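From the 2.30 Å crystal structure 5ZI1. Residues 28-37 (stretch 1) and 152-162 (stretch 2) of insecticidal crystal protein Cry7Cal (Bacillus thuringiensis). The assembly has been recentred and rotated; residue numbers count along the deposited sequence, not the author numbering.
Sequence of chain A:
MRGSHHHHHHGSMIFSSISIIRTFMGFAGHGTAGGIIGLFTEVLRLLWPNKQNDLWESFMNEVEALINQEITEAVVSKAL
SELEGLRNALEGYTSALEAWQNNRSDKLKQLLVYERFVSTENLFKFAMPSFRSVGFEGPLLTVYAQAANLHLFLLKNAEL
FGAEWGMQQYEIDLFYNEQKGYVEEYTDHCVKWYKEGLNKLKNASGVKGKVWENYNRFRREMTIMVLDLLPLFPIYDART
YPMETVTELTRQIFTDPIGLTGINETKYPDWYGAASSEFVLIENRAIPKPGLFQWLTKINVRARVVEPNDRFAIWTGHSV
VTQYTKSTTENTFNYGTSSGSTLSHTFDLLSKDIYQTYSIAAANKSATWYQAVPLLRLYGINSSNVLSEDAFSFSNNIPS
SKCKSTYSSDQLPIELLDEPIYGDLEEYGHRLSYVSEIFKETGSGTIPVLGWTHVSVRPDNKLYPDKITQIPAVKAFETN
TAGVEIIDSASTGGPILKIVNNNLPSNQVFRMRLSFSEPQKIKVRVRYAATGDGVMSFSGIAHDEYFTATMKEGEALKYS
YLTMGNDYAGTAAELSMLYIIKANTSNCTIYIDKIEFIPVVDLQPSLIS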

ATOM      1  N   ALA A  28      -1.696 -15.133   3.253  1.00 57.01           N
ATOM      2  CA  ALA A  28      -1.033 -15.242   1.962  1.00 57.05           C
ATOM      3  C   ALA A  28      -0.193 -16.511   1.927  1.00 63.21           C
ATOM      4  O   ALA A  28       0.650 -16.731   2.807  1.00 63.18           O
ATOM      5  CB  ALA A  28      -0.166 -14.016   1.696  1.00 57.51           C
ATOM      6  N   GLY A  29      -0.444 -17.358   0.919  1.00 60.12           N
ATOM      7  CA  GLY A  29       0.322 -18.561   0.698  1.00 57.08           C
ATOM      8  C   GLY A  29      -0.234 -19.810   1.358  1.00 64.19           C
ATOM      9  O   GLY A  29       0.116 -20.920   0.933  1.00 59.39           O
ATOM     10  N   HIS A  30      -1.083 -19.664   2.384  1.00 61.48           N
ATOM     11  CA  HIS A  30      -1.669 -20.821   3.053  1.00 64.68           C
ATOM     12  C   HIS A  30      -2.478 -21.669   2.070  1.00 65.35           C
ATOM     13  O   HIS A  30      -3.014 -21.173   1.071  1.00 63.10           O
ATOM     14  CB  HIS A  30      -2.597 -20.394   4.193  1.00 65.70           C
ATOM     15  CG  HIS A  30      -1.918 -19.771   5.377  1.00 69.21           C
ATOM     16  ND1 HIS A  30      -1.499 -18.455   5.390  1.00 72.69           N
ATOM     17  CD2 HIS A  30      -1.675 -20.251   6.622  1.00 72.88           C
ATOM     18  CE1 HIS A  30      -0.988 -18.165   6.575  1.00 70.79           C
ATOM     19  NE2 HIS A  30      -1.083 -19.237   7.342  1.00 73.98           N
ATOM     20  N   GLY A  31      -2.608 -22.957   2.394  1.00 68.56           N
ATOM     21  CA  GLY A  31      -3.224 -23.908   1.483  1.00 65.48           C
ATOM     22  C   GLY A  31      -3.871 -25.120   2.127  1.00 66.43           C
ATOM     23  O   GLY A  31      -4.036 -26.153   1.473  1.00 66.37           O
ATOM     24  N   THR A  32      -4.239 -25.019   3.406  1.00 71.94           N
ATOM     25  CA  THR A  32      -4.992 -26.076   4.069  1.00 70.21           C
ATOM     26  C   THR A  32      -6.487 -25.856   3.846  1.00 69.08           C
ATOM     27  O   THR A  32      -6.954 -24.724   3.701  1.00 67.51           O
ATOM     28  CB  THR A  32      -4.686 -26.121   5.573  1.00 68.75           C
ATOM     29  OG1 THR A  32      -5.272 -24.986   6.221  1.00 73.47           O
ATOM     30  CG2 THR A  32      -3.183 -26.120   5.826  1.00 67.72           C
ATOM     31  N   ALA A  33      -7.244 -26.953   3.817  1.00 63.71           N
ATOM     32  CA  ALA A  33      -8.677 -26.812   3.588  1.00 65.96           C
ATOM     33  C   ALA A  33      -9.360 -26.183   4.793  1.00 67.90           C
ATOM     34  O   ALA A  33     -10.267 -25.359   4.634  1.00 65.40           O
ATOM     35  CB  ALA A  33      -9.305 -28.166   3.247  1.00 64.67           C
ATOM     36  N   GLY A  34      -8.922 -26.541   6.004  1.00 71.22           N
ATOM     37  CA  GLY A  34      -9.538 -25.987   7.201  1.00 65.28           C
ATOM     38  C   GLY A  34      -9.327 -24.490   7.323  1.00 69.78           C
ATOM     39  O   GLY A  34     -10.262 -23.735   7.602  1.00 72.01           O
ATOM     40  N   GLY A  35      -8.091 -24.039   7.112  1.00 72.43           N
ATOM     41  CA  GLY A  35      -7.839 -22.609   7.116  1.00 63.74           C
ATOM     42  C   GLY A  35      -8.530 -21.895   5.970  1.00 63.47           C
ATOM     43  O   GLY A  35      -9.075 -20.802   6.150  1.00 62.32           O
ATOM     44  N   ILE A  36      -8.508 -22.495   4.772  1.00 65.00           N
ATOM     45  CA  ILE A  36      -9.219 -21.920   3.628  1.00 62.41           C
ATOM     46  C   ILE A  36     -10.688 -21.701   3.973  1.00 61.10           C
ATOM     47  O   ILE A  36     -11.282 -20.681   3.604  1.00 56.19           O
ATOM     48  CB  ILE A  36      -9.055 -22.819   2.388  1.00 60.94           C
ATOM     49  CG1 ILE A  36      -7.679 -22.624   1.738  1.00 66.78           C
ATOM     50  CG2 ILE A  36     -10.145 -22.547   1.374  1.00 59.00           C
ATOM     51  CD1 ILE A  36      -7.620 -21.566   0.669  1.00 68.40           C
ATOM     52  N   ILE A  37     -11.290 -22.647   4.701  1.00 61.29           N
ATOM     53  CA  ILE A  37     -12.686 -22.503   5.098  1.00 63.59           C
ATOM     54  C   ILE A  37     -12.849 -21.327   6.049  1.00 61.44           C
ATOM     55  O   ILE A  37     -13.800 -20.545   5.935  1.00 61.14           O
ATOM     56  CB  ILE A  37     -13.207 -23.812   5.720  1.00 66.88           C
ATOM     57  CG1 ILE A  37     -13.425 -24.873   4.631  1.00 66.76           C
ATOM     58  CG2 ILE A  37     -14.501 -23.561   6.497  1.00 64.16           C
ATOM     59  CD1 ILE A  37     -13.661 -26.271   5.176  1.00 66.07           C
ATOM     60  N   LEU A 152      -9.547 -14.594  -8.263  1.00 46.64           N
ATOM     61  CA  LEU A 152      -8.189 -15.129  -8.275  1.00 45.36           C
ATOM     62  C   LEU A 152      -7.966 -16.091  -7.119  1.00 48.98           C
ATOM     63  O   LEU A 152      -7.343 -17.157  -7.287  1.00 46.49           O
ATOM     64  CB  LEU A 152      -7.182 -13.979  -8.214  1.00 41.81           C
ATOM     65  CG  LEU A 152      -7.213 -13.158  -9.496  1.00 42.83           C
ATOM     66  CD1 LEU A 152      -6.267 -11.988  -9.412  1.00 45.60           C
ATOM     67  CD2 LEU A 152      -6.851 -14.078 -10.635  1.00 41.83           C
ATOM     68  N   PHE A 153      -8.480 -15.731  -5.939  1.00 46.47           N
ATOM     69  CA  PHE A 153      -8.334 -16.573  -4.764  1.00 45.52           C
ATOM     70  C   PHE A 153      -9.132 -17.858  -4.903  1.00 47.41           C
ATOM     71  O   PHE A 153      -8.658 -18.937  -4.519  1.00 48.58           O
ATOM     72  CB  PHE A 153      -8.778 -15.809  -3.522  1.00 51.97           C
ATOM     73  CG  PHE A 153      -8.947 -16.678  -2.325  1.00 53.02           C
ATOM     74  CD1 PHE A 153      -7.851 -17.319  -1.766  1.00 56.66           C
ATOM     75  CD2 PHE A 153     -10.194 -16.880  -1.772  1.00 53.81           C
ATOM     76  CE1 PHE A 153      -7.999 -18.137  -0.666  1.00 60.11           C
ATOM     77  CE2 PHE A 153     -10.343 -17.696  -0.665  1.00 59.14           C
ATOM     78  CZ  PHE A 153      -9.246 -18.326  -0.116  1.00 56.53           C
ATOM     79  N   LEU A 154     -10.357 -17.762  -5.424  1.00 44.48           N
ATOM     80  CA  LEU A 154     -11.129 -18.967  -5.698  1.00 40.86           C
ATOM     81  C   LEU A 154     -10.382 -19.900  -6.653  1.00 48.00           C
ATOM     82  O   LEU A 154     -10.427 -21.122  -6.494  1.00 42.66           O
ATOM     83  CB  LEU A 154     -12.486 -18.600  -6.277  1.00 39.12           C
ATOM     84  CG  LEU A 154     -13.328 -19.822  -6.635  1.00 46.84           C
ATOM     85  CD1 LEU A 154     -13.697 -20.532  -5.378  1.00 45.74           C
ATOM     86  CD2 LEU A 154     -14.569 -19.495  -7.479  1.00 48.29           C
ATOM     87  N   LEU A 155      -9.696 -19.341  -7.656  1.00 42.41           N
ATOM     88  CA  LEU A 155      -9.030 -20.182  -8.637  1.00 47.35           C
ATOM     89  C   LEU A 155      -7.887 -20.951  -7.994  1.00 50.85           C
ATOM     90  O   LEU A 155      -7.596 -22.081  -8.401  1.00 52.83           O
ATOM     91  CB  LEU A 155      -8.543 -19.329  -9.819  1.00 44.46           C
ATOM     92  CG  LEU A 155      -9.638 -18.964 -10.834  1.00 45.59           C
ATOM     93  CD1 LEU A 155      -9.297 -17.749 -11.698  1.00 37.07           C
ATOM     94  CD2 LEU A 155      -9.928 -20.206 -11.694  1.00 46.05           C
ATOM     95  N   LYS A 156      -7.264 -20.370  -6.961  1.00 47.56           N
ATOM     96  CA  LYS A 156      -6.235 -21.084  -6.212  1.00 48.14           C
ATOM     97  C   LYS A 156      -6.759 -22.412  -5.679  1.00 47.98           C
ATOM     98  O   LYS A 156      -6.017 -23.398  -5.619  1.00 49.75           O
ATOM     99  CB  LYS A 156      -5.723 -20.211  -5.060  1.00 48.68           C
ATOM    100  CG  LYS A 156      -4.686 -20.889  -4.170  1.00 50.27           C
ATOM    101  CD  LYS A 156      -4.133 -19.931  -3.108  1.00 53.36           C
ATOM    102  CE  LYS A 156      -3.272 -20.663  -2.085  1.00 54.15           C
ATOM    103  NZ  LYS A 156      -2.390 -19.749  -1.310  1.00 51.80           N
ATOM    104  N   ASN A 157      -8.036 -22.461  -5.291  1.00 46.60           N
ATOM    105  CA  ASN A 157      -8.571 -23.687  -4.710  1.00 45.51           C
ATOM    106  C   ASN A 157      -8.410 -24.881  -5.659  1.00 52.55           C
ATOM    107  O   ASN A 157      -8.141 -25.999  -5.208  1.00 53.75           O
ATOM    108  CB  ASN A 157     -10.036 -23.487  -4.316  1.00 47.08           C
ATOM    109  CG  ASN A 157     -10.206 -22.639  -3.039  1.00 52.49           C
ATOM    110  OD1 ASN A 157     -11.118 -22.873  -2.250  1.00 52.19           O
ATOM    111  ND2 ASN A 157      -9.344 -21.644  -2.852  1.00 48.71           N
ATOM    112  N   ALA A 158      -8.538 -24.667  -6.977  1.00 49.40           N
ATOM    113  CA  ALA A 158      -8.390 -25.789  -7.909  1.00 52.34           C
ATOM    114  C   ALA A 158      -6.994 -26.390  -7.822  1.00 50.94           C
ATOM    115  O   ALA A 158      -6.833 -27.620  -7.822  1.00 48.13           O
ATOM    116  CB  ALA A 158      -8.693 -25.359  -9.351  1.00 44.52           C
ATOM    117  N   GLU A 159      -5.964 -25.544  -7.711  1.00 49.79           N
ATOM    118  CA  GLU A 159      -4.624 -26.100  -7.590  1.00 50.60           C
ATOM    119  C   GLU A 159      -4.417 -26.757  -6.240  1.00 54.89           C
ATOM    120  O   GLU A 159      -3.675 -27.741  -6.141  1.00 57.62           O
ATOM    121  CB  GLU A 159      -3.548 -25.033  -7.842  1.00 54.47           C
ATOM    122  CG  GLU A 159      -2.134 -25.608  -7.624  1.00 59.04           C
ATOM    123  CD  GLU A 159      -1.511 -26.050  -8.956  1.00 61.26           C
ATOM    124  OE1 GLU A 159      -2.088 -25.720 -10.018  1.00 56.03           O
ATOM    125  OE2 GLU A 159      -0.486 -26.781  -8.965  1.00 61.12           O
ATOM    126  N   LEU A 160      -5.072 -26.247  -5.196  1.00 54.52           N
ATOM    127  CA  LEU A 160      -4.885 -26.846  -3.886  1.00 55.57           C
ATOM    128  C   LEU A 160      -5.621 -28.173  -3.766  1.00 57.22           C
ATOM    129  O   LEU A 160      -5.067 -29.154  -3.252  1.00 59.18           O
ATOM    130  CB  LEU A 160      -5.356 -25.897  -2.786  1.00 57.07           C
ATOM    131  CG  LEU A 160      -4.582 -24.602  -2.553  1.00 57.90           C
ATOM    132  CD1 LEU A 160      -5.414 -23.702  -1.661  1.00 56.34           C
ATOM    133  CD2 LEU A 160      -3.238 -24.891  -1.931  1.00 53.93           C
ATOM    134  N   PHE A 161      -6.868 -28.224  -4.219  1.00 53.09           N
ATOM    135  CA  PHE A 161      -7.729 -29.347  -3.906  1.00 52.23           C
ATOM    136  C   PHE A 161      -8.240 -30.101  -5.131  1.00 58.58           C
ATOM    137  O   PHE A 161      -8.835 -31.175  -4.959  1.00 58.83           O
ATOM    138  CB  PHE A 161      -8.931 -28.877  -3.066  1.00 53.21           C
ATOM    139  CG  PHE A 161      -8.574 -27.912  -1.936  1.00 58.72           C
ATOM    140  CD1 PHE A 161      -7.700 -28.287  -0.917  1.00 55.75           C
ATOM    141  CD2 PHE A 161      -9.157 -26.647  -1.875  1.00 54.18           C
ATOM    142  CE1 PHE A 161      -7.394 -27.412   0.117  1.00 60.67           C
ATOM    143  CE2 PHE A 161      -8.861 -25.763  -0.832  1.00 57.71           C
ATOM    144  CZ  PHE A 161      -7.979 -26.141   0.160  1.00 57.63           C
ATOM    145  N   GLY A 162      -8.005 -29.600  -6.349  1.00 54.66           N
ATOM    146  CA  GLY A 162      -8.564 -30.193  -7.561  1.00 58.21           C
ATOM    147  C   GLY A 162      -8.341 -31.682  -7.743  1.00 55.26           C
ATOM    148  O   GLY A 162      -9.301 -32.447  -7.874  1.00 55.07           O
TER
HETATM  149  O   HOH W   1      -2.569 -16.718  -1.096  1.00 56.55           O
HETATM  150  O   HOH W   2      -0.288 -22.123  -1.269  1.00 58.13           O

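The loop from Gly29 to Thr32 and the start of the helix at 33-37 lie against one side of helix 152-162. The two helices run nearly antiparallel, at 158°, and their axes come no closer than 12.0 Å. Between the helices, side chains fill the gap; the loop backbone comes closer.

Ile36 is the main bump. Its CA-to-CB bond points toward the other helix, and its side chain sits as a knob in a hollow formed by Phe153, Asn157, Leu160 and Phe161. Ile36 CD1 lies 3.7 Å from Phe153 CE1 and 3.9 Å from Leu160 CD1. Ile36 CG1 is 3.9 Å from Phe161 CZ and meets that ring at its edge. Ile36 CG2 packs 3.8 Å from Asn157 OD1, whose hydrogen bond is made elsewhere in the structure.

Phe161 is the bump in the reverse direction. Its ring reaches the first turn of the helix that starts at Ala33. Ala33 CB is 3.7 Å from Phe161 CE1, and Ala33 CA is 3.6 Å from Phe161 CZ. The ring touches both the CB and the CA of Ala33.

Gly31 leaves a hollow for Leu160. Gly31 CA lies 3.6 Å from Leu160 CD2, and a CB on Gly31 would clash with that methyl. Here the backbones are close, with the CA atoms of Gly31 and Leu160 6.3 Å apart.

Lys156 extends to the loop with all four chi angles in t. Its NZ donates a hydrogen bond to His30 O at 2.8 Å. Two waters accept from the same NZ and link it to Gly29: one also accepts from Gly29 N, the other lies within hydrogen-bonding reach of Gly29 O. The polar end of the lysine is thus held by loop backbone and water.

Thr32 is the N-cap of the helix that starts at Ala33. Its OG1 accepts from Gly35 N at 3.1 Å, while its CA-to-CB bond points away from the other stretch.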